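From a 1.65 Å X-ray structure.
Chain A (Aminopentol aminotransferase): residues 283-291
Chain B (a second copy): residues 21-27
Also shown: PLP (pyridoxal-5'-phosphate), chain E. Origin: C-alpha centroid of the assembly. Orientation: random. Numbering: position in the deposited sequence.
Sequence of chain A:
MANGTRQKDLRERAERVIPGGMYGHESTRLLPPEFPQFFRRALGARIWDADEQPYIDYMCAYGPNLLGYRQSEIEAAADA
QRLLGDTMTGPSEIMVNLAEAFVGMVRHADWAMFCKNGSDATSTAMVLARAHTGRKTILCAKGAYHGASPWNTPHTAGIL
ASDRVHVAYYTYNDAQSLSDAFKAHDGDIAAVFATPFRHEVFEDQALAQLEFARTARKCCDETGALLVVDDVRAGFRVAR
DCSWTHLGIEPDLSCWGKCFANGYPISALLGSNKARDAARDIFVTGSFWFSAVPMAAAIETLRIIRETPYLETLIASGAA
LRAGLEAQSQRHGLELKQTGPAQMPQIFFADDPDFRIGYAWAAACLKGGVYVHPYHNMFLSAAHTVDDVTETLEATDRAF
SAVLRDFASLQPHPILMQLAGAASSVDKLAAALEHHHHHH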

# COMPACT_ATOMS: atom_id res chain seq x y z
N PHE A 283 4.42 -14.24 6.99
CA PHE A 283 3.36 -13.35 7.51
C PHE A 283 3.46 -12.00 6.81
O PHE A 283 4.36 -11.19 7.08
CB PHE A 283 3.41 -13.15 9.03
CG PHE A 283 2.20 -12.38 9.53
CD1 PHE A 283 0.95 -12.99 9.57
CD2 PHE A 283 2.30 -11.03 9.84
CE1 PHE A 283 -0.17 -12.28 9.98
CE2 PHE A 283 1.18 -10.33 10.27
CZ PHE A 283 -0.05 -10.95 10.33
N VAL A 284 2.47 -11.76 5.95
CA VAL A 284 2.34 -10.52 5.21
C VAL A 284 0.85 -10.14 5.27
O VAL A 284 -0.03 -11.00 5.18
CB VAL A 284 2.88 -10.65 3.78
CG1 VAL A 284 4.37 -10.97 3.74
CG2 VAL A 284 2.09 -11.66 2.96
N THR A 285 0.58 -8.86 5.50
CA THR A 285 -0.80 -8.38 5.59
C THR A 285 -0.80 -6.87 5.44
O THR A 285 0.25 -6.22 5.57
CB THR A 285 -1.41 -8.80 6.93
OG1 THR A 285 -2.84 -8.76 6.87
CG2 THR A 285 -0.90 -7.96 8.09
N GLY A 286 -2.01 -6.31 5.30
CA GLY A 286 -2.25 -4.91 5.50
C GLY A 286 -3.73 -4.63 5.64
O GLY A 286 -4.56 -5.34 5.08
N SER A 287 -4.02 -3.57 6.39
CA SER A 287 -5.38 -3.11 6.69
C SER A 287 -6.27 -3.10 5.44
O SER A 287 -7.47 -3.33 5.55
CB SER A 287 -5.33 -1.69 7.23
OG SER A 287 -4.52 -1.67 8.38
N PHE A 288 -5.70 -2.70 4.31
CA PHE A 288 -6.46 -2.37 3.14
C PHE A 288 -6.37 -3.48 2.09
O PHE A 288 -6.95 -3.35 1.01
CB PHE A 288 -6.02 -1.03 2.57
CG PHE A 288 -6.24 0.15 3.48
CD1 PHE A 288 -7.50 0.46 3.97
CD2 PHE A 288 -5.18 0.97 3.83
CE1 PHE A 288 -7.68 1.54 4.83
CE2 PHE A 288 -5.37 2.07 4.67
CZ PHE A 288 -6.62 2.35 5.18
N TRP A 289 -5.64 -4.56 2.40
CA TRP A 289 -5.33 -5.59 1.39
C TRP A 289 -6.56 -6.42 1.01
O TRP A 289 -6.50 -7.13 -0.00
CB TRP A 289 -4.19 -6.51 1.86
CG TRP A 289 -2.84 -5.84 1.94
CD1 TRP A 289 -2.56 -4.50 2.02
CD2 TRP A 289 -1.56 -6.51 1.97
NE1 TRP A 289 -1.20 -4.30 2.07
CE2 TRP A 289 -0.56 -5.51 2.06
CE3 TRP A 289 -1.16 -7.85 1.92
CZ2 TRP A 289 0.80 -5.82 2.15
CZ3 TRP A 289 0.19 -8.15 1.99
CH2 TRP A 289 1.15 -7.14 2.07
N PHE A 290 -7.62 -6.39 1.84
CA PHE A 290 -8.78 -7.25 1.67
C PHE A 290 -9.99 -6.45 1.19
O PHE A 290 -11.10 -6.99 1.16
CB PHE A 290 -9.04 -8.02 2.98
CG PHE A 290 -7.80 -8.76 3.43
CD1 PHE A 290 -7.38 -9.88 2.75
CD2 PHE A 290 -6.99 -8.24 4.42
CE1 PHE A 290 -6.19 -10.51 3.10
CE2 PHE A 290 -5.82 -8.89 4.78
CZ PHE A 290 -5.42 -10.03 4.12
N SER A 291 -9.77 -5.20 0.77
CA SER A 291 -10.85 -4.32 0.35
C SER A 291 -11.45 -4.78 -1.00
O SER A 291 -10.72 -5.05 -1.96
CB SER A 291 -10.38 -2.90 0.28
OG SER A 291 -9.87 -2.48 1.53
N GLY B 21 -6.16 -20.62 1.65
CA GLY B 21 -7.50 -20.07 1.40
C GLY B 21 -7.67 -18.64 1.88
O GLY B 21 -8.67 -17.99 1.60
N MET B 22 -6.68 -18.14 2.62
CA MET B 22 -6.61 -16.75 3.12
C MET B 22 -5.32 -16.59 3.94
O MET B 22 -4.63 -17.55 4.17
CB MET B 22 -7.84 -16.35 3.94
CG MET B 22 -8.70 -15.31 3.22
SD MET B 22 -7.93 -13.65 3.11
CE MET B 22 -8.11 -13.10 4.81
N TYR B 23 -5.00 -15.35 4.34
CA TYR B 23 -3.68 -15.00 4.91
C TYR B 23 -3.84 -13.68 5.66
O TYR B 23 -4.89 -13.02 5.53
CB TYR B 23 -2.61 -14.92 3.81
CG TYR B 23 -2.95 -13.93 2.72
CD1 TYR B 23 -2.59 -12.59 2.83
CD2 TYR B 23 -3.64 -14.32 1.59
CE1 TYR B 23 -2.95 -11.67 1.85
CE2 TYR B 23 -3.99 -13.42 0.60
CZ TYR B 23 -3.65 -12.09 0.74
OH TYR B 23 -4.04 -11.21 -0.22
N GLY B 24 -2.84 -13.32 6.47
CA GLY B 24 -2.82 -12.02 7.14
C GLY B 24 -3.76 -11.93 8.34
O GLY B 24 -4.26 -12.94 8.80
N HIS B 25 -3.98 -10.70 8.81
CA HIS B 25 -4.71 -10.40 10.06
C HIS B 25 -6.17 -10.89 9.96
O HIS B 25 -6.75 -11.25 10.99
CB HIS B 25 -4.65 -8.89 10.43
CG HIS B 25 -3.87 -8.56 11.67
ND1 HIS B 25 -3.69 -9.45 12.73
CD2 HIS B 25 -3.25 -7.41 12.05
CE1 HIS B 25 -2.96 -8.88 13.68
NE2 HIS B 25 -2.68 -7.63 13.29
N GLU B 26 -6.77 -10.87 8.76
CA GLU B 26 -8.22 -11.16 8.60
C GLU B 26 -8.50 -12.65 8.35
O GLU B 26 -9.67 -13.06 8.25
CB GLU B 26 -8.82 -10.26 7.50
CG GLU B 26 -8.75 -8.79 7.88
CD GLU B 26 -9.52 -7.83 7.00
OE1 GLU B 26 -10.33 -8.27 6.10
OE2 GLU B 26 -9.33 -6.60 7.21
N SER B 27 -7.44 -13.47 8.26
CA SER B 27 -7.63 -14.91 8.22
C SER B 27 -8.34 -15.36 9.51
O SER B 27 -8.01 -14.90 10.62
CB SER B 27 -6.31 -15.62 8.06
OG SER B 27 -6.48 -17.02 8.13
N1 PLP E . 1.00 0.15 13.14
C2 PLP E . -0.02 -0.28 13.93
C2A PLP E . -0.09 0.13 15.39
C3 PLP E . -1.10 -1.12 13.39
O3 PLP E . -2.12 -1.54 14.19
C4 PLP E . -1.09 -1.48 11.96
C4A PLP E . -2.22 -2.31 11.41
C5 PLP E . 0.10 -0.98 11.20
C6 PLP E . 1.06 -0.19 11.83
C5A PLP E . 0.27 -1.29 9.75
O4P PLP E . -0.81 -0.83 8.96
P PLP E . -1.14 -1.66 7.61
O1P PLP E . -2.13 -0.72 6.92
O2P PLP E . 0.19 -1.83 6.87
O3P PLP E . -1.76 -2.96 7.97
O HOH W 1 0.17 -13.84 5.76

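The two stretches, both without regular helix or strand, bury 448 Å² between them and are joined by one direct hydrogen bond, a shared water and a cluster of aromatic side chains. The direct bond runs from the backbone N of His25(B) to OG1 of Thr285(A), at 3.0 Å and nearly linear (164°). Thr285(A), in the t rotamer, points its CA-to-CB bond toward chain B, which lets a short hydroxyl side chain reach that amide. Water 1 adds an indirect link, accepting from N of Val284(A) at 3.1 Å and, more weakly, from N of Gly24(B) at 3.1 Å.

Close packing around the Gly24(B) backbone accompanies these polar links. CA of Gly24(B) lies 3.3 Å from OG1 of Thr285(A) and 3.6 Å from O of Val284(A). A CB here would come within 2.3 Å of that OG1, and the positive phi also favours glycine. The ring of Phe283(A) packs obliquely against the same segment, CE1 of Phe283(A) lying 3.9 Å from CA of Gly24(B).

The apolar contact centres on Phe290(A), which loses 106 Å², the largest share of any residue. Its CE1 meets CE1 of Tyr23(B) at 3.7 Å, the two rings being oblique with planes at 50°, and SD of Met22(B) at 3.6 Å, an oblique sulfur-aromatic approach. CB of Glu26(B) lies over one face of the Phe290(A) ring, and OE1 of Glu26(B) reaches to 3.4 Å from CB of Phe290(A). Tyr23(B) serves two aromatic neighbours: CE1 of Phe290(A) sits over a face of its ring, while CE3 of Trp289(A) approaches its edge, 4.2 Å from CE1 of Tyr23(B). Its hydroxyl is satisfied elsewhere in the structure, but its backbone O, 3.3 Å from CZ of Phe290(A), is buried without a polar partner.

Beside this contact, Ser287(A) anchors the cofactor phosphate, its N donating to O3P of PLP at 2.8 Å and its OG to O1P of PLP at 3.0 Å.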